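Local structure of beta-fructofuranosidase (Arthrobacter, 3WPU) at residues A[66-79]-A[96-110]. The protein belongs to the beta-fructosidase clan, in the levansucrase/invertase family of sugar-processing enzymes, whose catalytic domain is a five-bladed beta-propeller. Numbering follows the deposited sequence.
Sequences DMSNEQVWVWDTWP and IFSLVADRNLGFDDR
Arg103, in the turn 102-105, reaches back over Trp73 to Asp66 and Glu70. Its CB packs on Gln71 O, and CG on Glu70 O. The chain bends at chi2 (81°), which lays CD over the six-membered ring of Trp73 in a CH-pi contact, and NE over the ring near CZ3 and CE3. The guanidinium lies flat on the indole, planes 11° apart, with Arg103 CZ 3.9 Å from the centroid of the six-membered ring. Glu70 CB covers the other guanidinium face. NH1 gives two bonds, a salt bridge to Asp66 OD1 at 2.9 Å, met from above the carboxylate plane, and a hydrogen bond to Val72 O; NH2, against Trp73 CZ3, reaches the same OD1 through a water. Asp66 OD2 meanwhile takes the backbone N of Ser68, as an Asx turn, and of Glu70, from opposite faces of the carboxylate.

The far side of the Trp73 ring carries Phe107, its CD1 3.5 Å from Trp73 CD2, and Trp73 NE1 donates to Leu105 O at 2.8 Å. Further along, the antiparallel pairing breaks register between Val74 and Thr77, a beta bulge. There Trp75 is clamped: Arg110 CD sits 3.5 Å from the centroid of its six-membered ring, and Leu99 CB faces it from the opposite side at 3.6 Å. Past the bulge, Ser98 OG donates to Thr77 OG1 (2.9 Å), and Phe97 CB lies over the pyrrole ring of Trp78.

Trp75 NE1 and Asp76 OD2 both bond to a glycerol, probably from the crystallisation liquor, and Asp76 OD1 to Ser422, so the bulge may border a polar pocket. Two tryptophans, each held on both faces with an arginine on one, join the strand pair to its flanking loops, and the Asp66 carboxylate probably stabilises the positive charge on Arg103.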
ATOM      1  N   ASP A  66      -8.937  14.331  13.086  1.00 13.30           N
ATOM      2  CA  ASP A  66      -8.276  14.622  11.808  1.00 13.04           C
ATOM      3  C   ASP A  66      -6.797  14.929  12.033  1.00 12.73           C
ATOM      4  O   ASP A  66      -6.430  15.813  12.816  1.00 13.06           O
ATOM      5  CB  ASP A  66      -8.990  15.728  11.059  1.00 13.69           C
ATOM      6  CG  ASP A  66      -8.386  15.970   9.699  1.00 13.75           C
ATOM      7  OD1 ASP A  66      -8.955  15.482   8.706  1.00 14.44           O
ATOM      8  OD2 ASP A  66      -7.336  16.643   9.651  1.00 14.22           O
ATOM      9  N   MET A  67      -5.931  14.173  11.358  1.00 11.77           N
ATOM     10  CA  MET A  67      -4.509  14.224  11.620  1.00 11.67           C
ATOM     11  C   MET A  67      -3.822  15.530  11.208  1.00 11.89           C
ATOM     12  O   MET A  67      -2.739  15.848  11.711  1.00 11.89           O
ATOM     13  CB  MET A  67      -3.854  13.069  10.877  1.00 11.13           C
ATOM     14  CG  MET A  67      -3.847  13.224   9.341  1.00 11.69           C
ATOM     15  SD  MET A  67      -3.324  11.707   8.503  1.00 12.75           S
ATOM     16  CE  MET A  67      -1.564  11.594   8.803  1.00 12.56           C
ATOM     17  N   SER A  68      -4.440  16.267  10.280  1.00 12.31           N
ATOM     18  CA  SER A  68      -3.865  17.518   9.770  1.00 12.80           C
ATOM     19  C   SER A  68      -4.627  18.743  10.275  1.00 14.11           C
ATOM     20  O   SER A  68      -4.395  19.846   9.779  1.00 14.86           O
ATOM     21  CB  SER A  68      -3.801  17.520   8.234  1.00 12.39           C
ATOM     22  OG  SER A  68      -5.075  17.740   7.591  1.00 11.08           O
ATOM     23  N   ASN A  69      -5.502  18.551  11.257  1.00 15.58           N
ATOM     24  CA  ASN A  69      -6.396  19.627  11.712  1.00 17.50           C
ATOM     25  C   ASN A  69      -7.167  20.228  10.531  1.00 18.19           C
ATOM     26  O   ASN A  69      -7.415  21.444  10.467  1.00 17.24           O
ATOM     27  CB  ASN A  69      -5.582  20.708  12.431  1.00 20.13           C
ATOM     28  CG  ASN A  69      -5.024  20.247  13.762  1.00 23.63           C
ATOM     29  OD1 ASN A  69      -5.491  19.281  14.364  1.00 28.08           O
ATOM     30  ND2 ASN A  69      -4.028  20.973  14.250  1.00 28.60           N
ATOM     31  N   GLU A  70      -7.544  19.351   9.604  1.00 16.08           N
ATOM     32  CA  GLU A  70      -8.321  19.677   8.414  1.00 16.80           C
ATOM     33  C   GLU A  70      -7.616  20.693   7.490  1.00 15.83           C
ATOM     34  O   GLU A  70      -8.269  21.390   6.722  1.00 17.22           O
ATOM     35  CB  GLU A  70      -9.764  20.122   8.799  1.00 17.77           C
ATOM     36  CG  GLU A  70     -10.515  19.121   9.659  1.00 19.87           C
ATOM     37  CD  GLU A  70     -11.974  19.505   9.934  1.00 23.95           C
ATOM     38  OE1 GLU A  70     -12.384  20.620   9.588  1.00 25.82           O
ATOM     39  OE2 GLU A  70     -12.714  18.662  10.487  1.00 26.47           O
ATOM     40  N   GLN A  71      -6.286  20.741   7.520  1.00 15.74           N
ATOM     41  CA  GLN A  71      -5.542  21.594   6.589  1.00 16.26           C
ATOM     42  C   GLN A  71      -5.595  21.047   5.164  1.00 15.02           C
ATOM     43  O   GLN A  71      -5.668  21.817   4.209  1.00 14.92           O
ATOM     44  CB  GLN A  71      -4.067  21.725   6.981  1.00 18.55           C
ATOM     45  CG  GLN A  71      -3.759  22.511   8.236  1.00 20.68           C
ATOM     46  CD  GLN A  71      -2.289  22.382   8.566  1.00 22.69           C
ATOM     47  OE1 GLN A  71      -1.453  23.032   7.938  1.00 23.34           O
ATOM     48  NE2 GLN A  71      -1.959  21.476   9.495  1.00 24.64           N
ATOM     49  N   VAL A  72      -5.492  19.720   5.040  1.00 13.22           N
ATOM     50  CA  VAL A  72      -5.522  19.019   3.762  1.00 11.86           C
ATOM     51  C   VAL A  72      -6.371  17.739   3.862  1.00 11.42           C
ATOM     52  O   VAL A  72      -6.705  17.291   4.970  1.00 10.83           O
ATOM     53  CB  VAL A  72      -4.096  18.589   3.294  1.00 12.07           C
ATOM     54  CG1 VAL A  72      -3.311  19.778   2.750  1.00 12.15           C
ATOM     55  CG2 VAL A  72      -3.335  17.865   4.388  1.00 12.24           C
ATOM     56  N   TRP A  73      -6.725  17.178   2.706  1.00 10.87           N
ATOM     57  CA  TRP A  73      -7.234  15.811   2.633  1.00 10.48           C
ATOM     58  C   TRP A  73      -6.012  14.929   2.521  1.00 10.85           C
ATOM     59  O   TRP A  73      -5.122  15.239   1.754  1.00 11.24           O
ATOM     60  CB  TRP A  73      -8.085  15.562   1.399  1.00 10.94           C
ATOM     61  CG  TRP A  73      -9.382  16.335   1.270  1.00 11.13           C
ATOM     62  CD1 TRP A  73      -9.678  17.238   0.308  1.00 11.17           C
ATOM     63  CD2 TRP A  73     -10.559  16.194   2.071  1.00 11.51           C
ATOM     64  NE1 TRP A  73     -10.984  17.704   0.475  1.00 11.31           N
ATOM     65  CE2 TRP A  73     -11.533  17.062   1.545  1.00 11.58           C
ATOM     66  CE3 TRP A  73     -10.897  15.398   3.173  1.00 12.11           C
ATOM     67  CZ2 TRP A  73     -12.812  17.169   2.102  1.00 12.34           C
ATOM     68  CZ3 TRP A  73     -12.146  15.534   3.736  1.00 12.73           C
ATOM     69  CH2 TRP A  73     -13.092  16.391   3.188  1.00 12.50           C
ATOM     70  N   VAL A  74      -6.002  13.845   3.277  1.00 10.02           N
ATOM     71  CA  VAL A  74      -4.868  12.913   3.277  1.00  9.67           C
ATOM     72  C   VAL A  74      -5.380  11.543   2.909  1.00  9.82           C
ATOM     73  O   VAL A  74      -6.396  11.114   3.440  1.00 10.84           O
ATOM     74  CB  VAL A  74      -4.264  12.819   4.700  1.00  9.65           C
ATOM     75  CG1 VAL A  74      -3.104  11.837   4.709  1.00  9.86           C
ATOM     76  CG2 VAL A  74      -3.815  14.182   5.202  1.00 10.48           C
ATOM     77  N   TRP A  75      -4.654  10.790   2.073  1.00  9.49           N
ATOM     78  CA  TRP A  75      -5.027   9.386   1.874  1.00  9.44           C
ATOM     79  C   TRP A  75      -3.795   8.506   1.852  1.00  9.73           C
ATOM     80  O   TRP A  75      -3.142   8.406   2.916  1.00 10.14           O
ATOM     81  CB  TRP A  75      -6.049   9.143   0.746  1.00  9.60           C
ATOM     82  CG  TRP A  75      -5.752   9.521  -0.738  1.00  9.47           C
ATOM     83  CD1 TRP A  75      -5.754   8.641  -1.792  1.00  9.74           C
ATOM     84  CD2 TRP A  75      -5.513  10.823  -1.326  1.00  9.68           C
ATOM     85  NE1 TRP A  75      -5.530   9.283  -2.960  1.00  9.79           N
ATOM     86  CE2 TRP A  75      -5.363  10.623  -2.716  1.00  9.70           C
ATOM     87  CE3 TRP A  75      -5.425  12.137  -0.820  1.00  9.48           C
ATOM     88  CZ2 TRP A  75      -5.100  11.668  -3.601  1.00  9.58           C
ATOM     89  CZ3 TRP A  75      -5.164  13.177  -1.700  1.00  9.60           C
ATOM     90  CH2 TRP A  75      -5.017  12.942  -3.081  1.00  9.87           C
ATOM     91  N   ASP A  76      -3.465   7.871   0.740  1.00  9.89           N
ATOM     92  CA  ASP A  76      -2.377   6.873   0.767  1.00  9.86           C
ATOM     93  C   ASP A  76      -1.137   7.431   1.474  1.00  9.78           C
ATOM     94  O   ASP A  76      -0.657   8.503   1.126  1.00  9.45           O
ATOM     95  CB  ASP A  76      -1.909   6.450  -0.610  1.00 10.14           C
ATOM     96  CG  ASP A  76      -3.004   5.974  -1.528  1.00 11.25           C
ATOM     97  OD1 ASP A  76      -4.198   6.023  -1.209  1.00 10.96           O
ATOM     98  OD2 ASP A  76      -2.625   5.555  -2.631  1.00 12.65           O
ATOM     99  N   THR A  77      -0.624   6.683   2.446  1.00  9.44           N
ATOM    100  CA  THR A  77       0.473   7.117   3.276  1.00  9.59           C
ATOM    101  C   THR A  77       1.507   5.996   3.326  1.00  9.51           C
ATOM    102  O   THR A  77       1.157   4.803   3.324  1.00  9.90           O
ATOM    103  CB  THR A  77      -0.033   7.499   4.662  1.00 10.48           C
ATOM    104  OG1 THR A  77      -0.928   8.628   4.499  1.00  9.86           O
ATOM    105  CG2 THR A  77       1.092   7.825   5.614  1.00 10.44           C
ATOM    106  N   TRP A  78       2.764   6.397   3.400  1.00 10.11           N
ATOM    107  CA  TRP A  78       3.864   5.444   3.604  1.00  9.98           C
ATOM    108  C   TRP A  78       4.968   5.956   4.521  1.00 10.49           C
ATOM    109  O   TRP A  78       5.271   7.155   4.564  1.00 10.02           O
ATOM    110  CB  TRP A  78       4.461   4.968   2.288  1.00 10.27           C
ATOM    111  CG  TRP A  78       4.966   6.033   1.345  1.00 10.32           C
ATOM    112  CD1 TRP A  78       6.255   6.449   1.191  1.00 10.27           C
ATOM    113  CD2 TRP A  78       4.192   6.758   0.391  1.00 10.42           C
ATOM    114  NE1 TRP A  78       6.334   7.398   0.189  1.00 10.36           N
ATOM    115  CE2 TRP A  78       5.068   7.619  -0.300  1.00 10.44           C
ATOM    116  CE3 TRP A  78       2.820   6.794   0.081  1.00 10.31           C
ATOM    117  CZ2 TRP A  78       4.622   8.496  -1.303  1.00 10.82           C
ATOM    118  CZ3 TRP A  78       2.390   7.637  -0.919  1.00 10.81           C
ATOM    119  CH2 TRP A  78       3.285   8.513  -1.576  1.00 10.60           C
ATOM    120  N   PRO A  79       5.611   5.016   5.244  1.00 10.64           N
ATOM    121  CA  PRO A  79       6.726   5.359   6.127  1.00 11.09           C
ATOM    122  C   PRO A  79       8.052   5.439   5.359  1.00 11.66           C
ATOM    123  O   PRO A  79       8.099   5.156   4.179  1.00 11.23           O
ATOM    124  CB  PRO A  79       6.755   4.170   7.100  1.00 11.04           C
ATOM    125  CG  PRO A  79       6.336   3.024   6.256  1.00 11.21           C
ATOM    126  CD  PRO A  79       5.293   3.580   5.304  1.00 11.08           C
ATOM    127  N   ILE A  96       6.602  10.503   7.720  1.00 10.83           N
ATOM    128  CA  ILE A  96       5.753   9.801   6.749  1.00 11.12           C
ATOM    129  C   ILE A  96       5.489  10.679   5.540  1.00 10.73           C
ATOM    130  O   ILE A  96       5.565  11.925   5.614  1.00 10.62           O
ATOM    131  CB  ILE A  96       4.433   9.325   7.359  1.00 11.07           C
ATOM    132  CG1 ILE A  96       3.629  10.525   7.861  1.00 11.01           C
ATOM    133  CG2 ILE A  96       4.709   8.282   8.443  1.00 11.18           C
ATOM    134  CD1 ILE A  96       2.244  10.192   8.392  1.00 11.33           C
ATOM    135  N   PHE A  97       5.194  10.006   4.436  1.00 10.54           N
ATOM    136  CA  PHE A  97       4.778  10.641   3.184  1.00 10.86           C
ATOM    137  C   PHE A  97       3.344  10.284   2.917  1.00 10.30           C
ATOM    138  O   PHE A  97       2.934   9.141   3.164  1.00  9.65           O
ATOM    139  CB  PHE A  97       5.645  10.142   2.027  1.00 11.36           C
ATOM    140  CG  PHE A  97       7.056  10.640   2.076  1.00 12.45           C
ATOM    141  CD1 PHE A  97       7.385  11.879   1.557  1.00 12.83           C
ATOM    142  CD2 PHE A  97       8.051   9.862   2.624  1.00 13.92           C
ATOM    143  CE1 PHE A  97       8.686  12.345   1.583  1.00 14.10           C
ATOM    144  CE2 PHE A  97       9.359  10.319   2.648  1.00 13.85           C
ATOM    145  CZ  PHE A  97       9.675  11.553   2.132  1.00 13.82           C
ATOM    146  N   SER A  98       2.570  11.255   2.421  1.00 10.11           N
ATOM    147  CA  SER A  98       1.167  11.052   2.126  1.00 10.07           C
ATOM    148  C   SER A  98       0.742  11.734   0.833  1.00  9.80           C
ATOM    149  O   SER A  98       1.259  12.804   0.486  1.00  9.18           O
ATOM    150  CB  SER A  98       0.278  11.653   3.220  1.00 10.39           C
ATOM    151  OG  SER A  98       0.530  11.141   4.521  1.00 10.48           O
ATOM    152  N   LEU A  99      -0.248  11.146   0.151  1.00  9.77           N
ATOM    153  CA  LEU A  99      -0.963  11.850  -0.895  1.00  9.54           C
ATOM    154  C   LEU A  99      -1.869  12.855  -0.193  1.00  9.28           C
ATOM    155  O   LEU A  99      -2.570  12.493   0.758  1.00  9.43           O
ATOM    156  CB  LEU A  99      -1.823  10.910  -1.753  1.00  9.49           C
ATOM    157  CG  LEU A  99      -1.061   9.827  -2.522  1.00  9.65           C
ATOM    158  CD1 LEU A  99      -1.960   9.182  -3.549  1.00  9.82           C
ATOM    159  CD2 LEU A  99       0.189  10.421  -3.145  1.00 10.42           C
ATOM    160  N   VAL A 100      -1.761  14.103  -0.609  1.00  9.39           N
ATOM    161  CA  VAL A 100      -2.593  15.180  -0.043  1.00  9.77           C
ATOM    162  C   VAL A 100      -3.242  15.986  -1.159  1.00 10.25           C
ATOM    163  O   VAL A 100      -2.724  16.072  -2.272  1.00 10.61           O
ATOM    164  CB  VAL A 100      -1.786  16.096   0.912  1.00  9.82           C
ATOM    165  CG1 VAL A 100      -1.182  15.301   2.081  1.00  9.61           C
ATOM    166  CG2 VAL A 100      -0.689  16.855   0.190  1.00  9.61           C
ATOM    167  N   ALA A 101      -4.381  16.608  -0.849  1.00 10.23           N
ATOM    168  CA  ALA A 101      -5.109  17.424  -1.781  1.00 10.89           C
ATOM    169  C   ALA A 101      -5.670  18.565  -0.957  1.00 10.78           C
ATOM    170  O   ALA A 101      -5.939  18.375   0.229  1.00 11.50           O
ATOM    171  CB  ALA A 101      -6.244  16.662  -2.449  1.00 10.84           C
ATOM    172  N   ASP A 102      -5.815  19.724  -1.588  1.00 11.08           N
ATOM    173  CA  ASP A 102      -6.329  20.886  -0.874  1.00 11.70           C
ATOM    174  C   ASP A 102      -7.734  20.649  -0.348  1.00 11.83           C
ATOM    175  O   ASP A 102      -8.580  20.069  -1.034  1.00 12.00           O
ATOM    176  CB  ASP A 102      -6.261  22.116  -1.746  1.00 12.23           C
ATOM    177  CG  ASP A 102      -4.829  22.483  -2.102  1.00 12.08           C
ATOM    178  OD1 ASP A 102      -4.541  22.651  -3.310  1.00 13.53           O
ATOM    179  OD2 ASP A 102      -4.011  22.563  -1.160  1.00 12.95           O
ATOM    180  N   ARG A 103      -7.958  21.110   0.881  1.00 12.32           N
ATOM    181  CA  ARG A 103      -9.169  20.779   1.631  1.00 12.56           C
ATOM    182  C   ARG A 103     -10.407  21.408   1.002  1.00 12.26           C
ATOM    183  O   ARG A 103     -11.511  20.887   1.141  1.00 11.84           O
ATOM    184  CB  ARG A 103      -9.026  21.181   3.103  1.00 12.90           C
ATOM    185  CG  ARG A 103     -10.046  20.529   4.014  1.00 13.77           C
ATOM    186  CD  ARG A 103      -9.662  19.115   4.390  1.00 14.24           C
ATOM    187  NE  ARG A 103     -10.706  18.511   5.203  1.00 14.67           N
ATOM    188  CZ  ARG A 103     -10.537  17.492   6.052  1.00 14.73           C
ATOM    189  NH1 ARG A 103      -9.339  16.914   6.245  1.00 14.43           N
ATOM    190  NH2 ARG A 103     -11.575  17.044   6.732  1.00 14.39           N
ATOM    191  N   ASN A 104     -10.220  22.487   0.251  1.00 12.27           N
ATOM    192  CA  ASN A 104     -11.351  23.096  -0.467  1.00 12.00           C
ATOM    193  C   ASN A 104     -11.957  22.171  -1.527  1.00 12.08           C
ATOM    194  O   ASN A 104     -13.120  22.320  -1.899  1.00 12.11           O
ATOM    195  CB  ASN A 104     -10.914  24.390  -1.155  1.00 11.88           C
ATOM    196  CG  ASN A 104     -11.166  25.637  -0.315  1.00 12.36           C
ATOM    197  OD1 ASN A 104     -11.408  25.588   0.911  1.00 12.67           O
ATOM    198  ND2 ASN A 104     -11.048  26.770  -0.976  1.00 12.04           N
ATOM    199  N   LEU A 105     -11.171  21.222  -2.042  1.00 11.73           N
ATOM    200  CA  LEU A 105     -11.679  20.306  -3.058  1.00 12.02           C
ATOM    201  C   LEU A 105     -12.729  19.342  -2.497  1.00 11.85           C
ATOM    202  O   LEU A 105     -12.677  18.965  -1.325  1.00 12.05           O
ATOM    203  CB  LEU A 105     -10.525  19.464  -3.648  1.00 12.28           C
ATOM    204  CG  LEU A 105      -9.460  20.283  -4.353  1.00 13.02           C
ATOM    205  CD1 LEU A 105      -8.201  19.445  -4.619  1.00 13.10           C
ATOM    206  CD2 LEU A 105      -9.961  20.884  -5.638  1.00 13.71           C
ATOM    207  N   GLY A 106     -13.690  18.954  -3.335  1.00 12.10           N
ATOM    208  CA  GLY A 106     -14.478  17.746  -3.050  1.00 11.91           C
ATOM    209  C   GLY A 106     -13.541  16.558  -2.935  1.00 12.16           C
ATOM    210  O   GLY A 106     -12.622  16.418  -3.751  1.00 11.83           O
ATOM    211  N   PHE A 107     -13.748  15.742  -1.901  1.00 12.59           N
ATOM    212  CA  PHE A 107     -12.855  14.609  -1.631  1.00 12.79           C
ATOM    213  C   PHE A 107     -12.734  13.695  -2.838  1.00 12.33           C
ATOM    214  O   PHE A 107     -11.666  13.155  -3.096  1.00 12.44           O
ATOM    215  CB  PHE A 107     -13.325  13.820  -0.388  1.00 12.80           C
ATOM    216  CG  PHE A 107     -12.332  12.820   0.118  1.00 13.75           C
ATOM    217  CD1 PHE A 107     -11.025  13.189   0.370  1.00 13.73           C
ATOM    218  CD2 PHE A 107     -12.722  11.504   0.381  1.00 13.54           C
ATOM    219  CE1 PHE A 107     -10.102  12.262   0.827  1.00 14.15           C
ATOM    220  CE2 PHE A 107     -11.819  10.583   0.852  1.00 14.62           C
ATOM    221  CZ  PHE A 107     -10.504  10.955   1.082  1.00 14.26           C
ATOM    222  N   ASP A 108     -13.798  13.540  -3.623  1.00 13.74           N
ATOM    223  CA  ASP A 108     -13.757  12.647  -4.784  1.00 14.00           C
ATOM    224  C   ASP A 108     -13.040  13.253  -6.004  1.00 14.28           C
ATOM    225  O   ASP A 108     -12.774  12.552  -6.992  1.00 15.32           O
ATOM    226  CB  ASP A 108     -15.169  12.203  -5.170  1.00 14.33           C
ATOM    227  CG  ASP A 108     -15.758  11.242  -4.171  1.00 14.82           C
ATOM    228  OD1 ASP A 108     -15.077  10.261  -3.819  1.00 14.56           O
ATOM    229  OD2 ASP A 108     -16.915  11.440  -3.769  1.00 15.15           O
ATOM    230  N   ASP A 109     -12.716  14.540  -5.933  1.00 14.16           N
ATOM    231  CA  ASP A 109     -11.969  15.204  -6.999  1.00 14.74           C
ATOM    232  C   ASP A 109     -10.483  15.246  -6.693  1.00 14.55           C
ATOM    233  O   ASP A 109      -9.722  15.882  -7.413  1.00 14.82           O
ATOM    234  CB  ASP A 109     -12.498  16.622  -7.238  1.00 16.23           C
ATOM    235  CG  ASP A 109     -13.914  16.632  -7.767  1.00 17.35           C
ATOM    236  OD1 ASP A 109     -14.261  15.748  -8.564  1.00 20.14           O
ATOM    237  OD2 ASP A 109     -14.699  17.535  -7.383  1.00 17.10           O
ATOM    238  N   ARG A 110     -10.078  14.562  -5.626  1.00 13.27           N
ATOM    239  CA  ARG A 110      -8.704  14.675  -5.149  1.00 12.83           C
ATOM    240  C   ARG A 110      -7.697  14.071  -6.113  1.00 12.38           C
ATOM    241  O   ARG A 110      -6.534  14.483  -6.127  1.00 11.44           O
ATOM    242  CB  ARG A 110      -8.545  13.997  -3.780  1.00 12.67           C
ATOM    243  CG  ARG A 110      -8.659  12.460  -3.747  1.00 12.98           C
ATOM    244  CD  ARG A 110      -8.736  11.898  -2.313  1.00 12.87           C
ATOM    245  NE  ARG A 110      -8.869  10.436  -2.270  1.00 13.32           N
ATOM    246  CZ  ARG A 110      -9.991   9.736  -2.380  1.00 14.46           C
ATOM    247  NH1 ARG A 110     -11.166  10.358  -2.513  1.00 14.13           N
ATOM    248  NH2 ARG A 110      -9.945   8.399  -2.334  1.00 15.30           N
TER
HETATM  249  O   HOH W   1     -11.525  14.532   8.220  1.00 12.99           O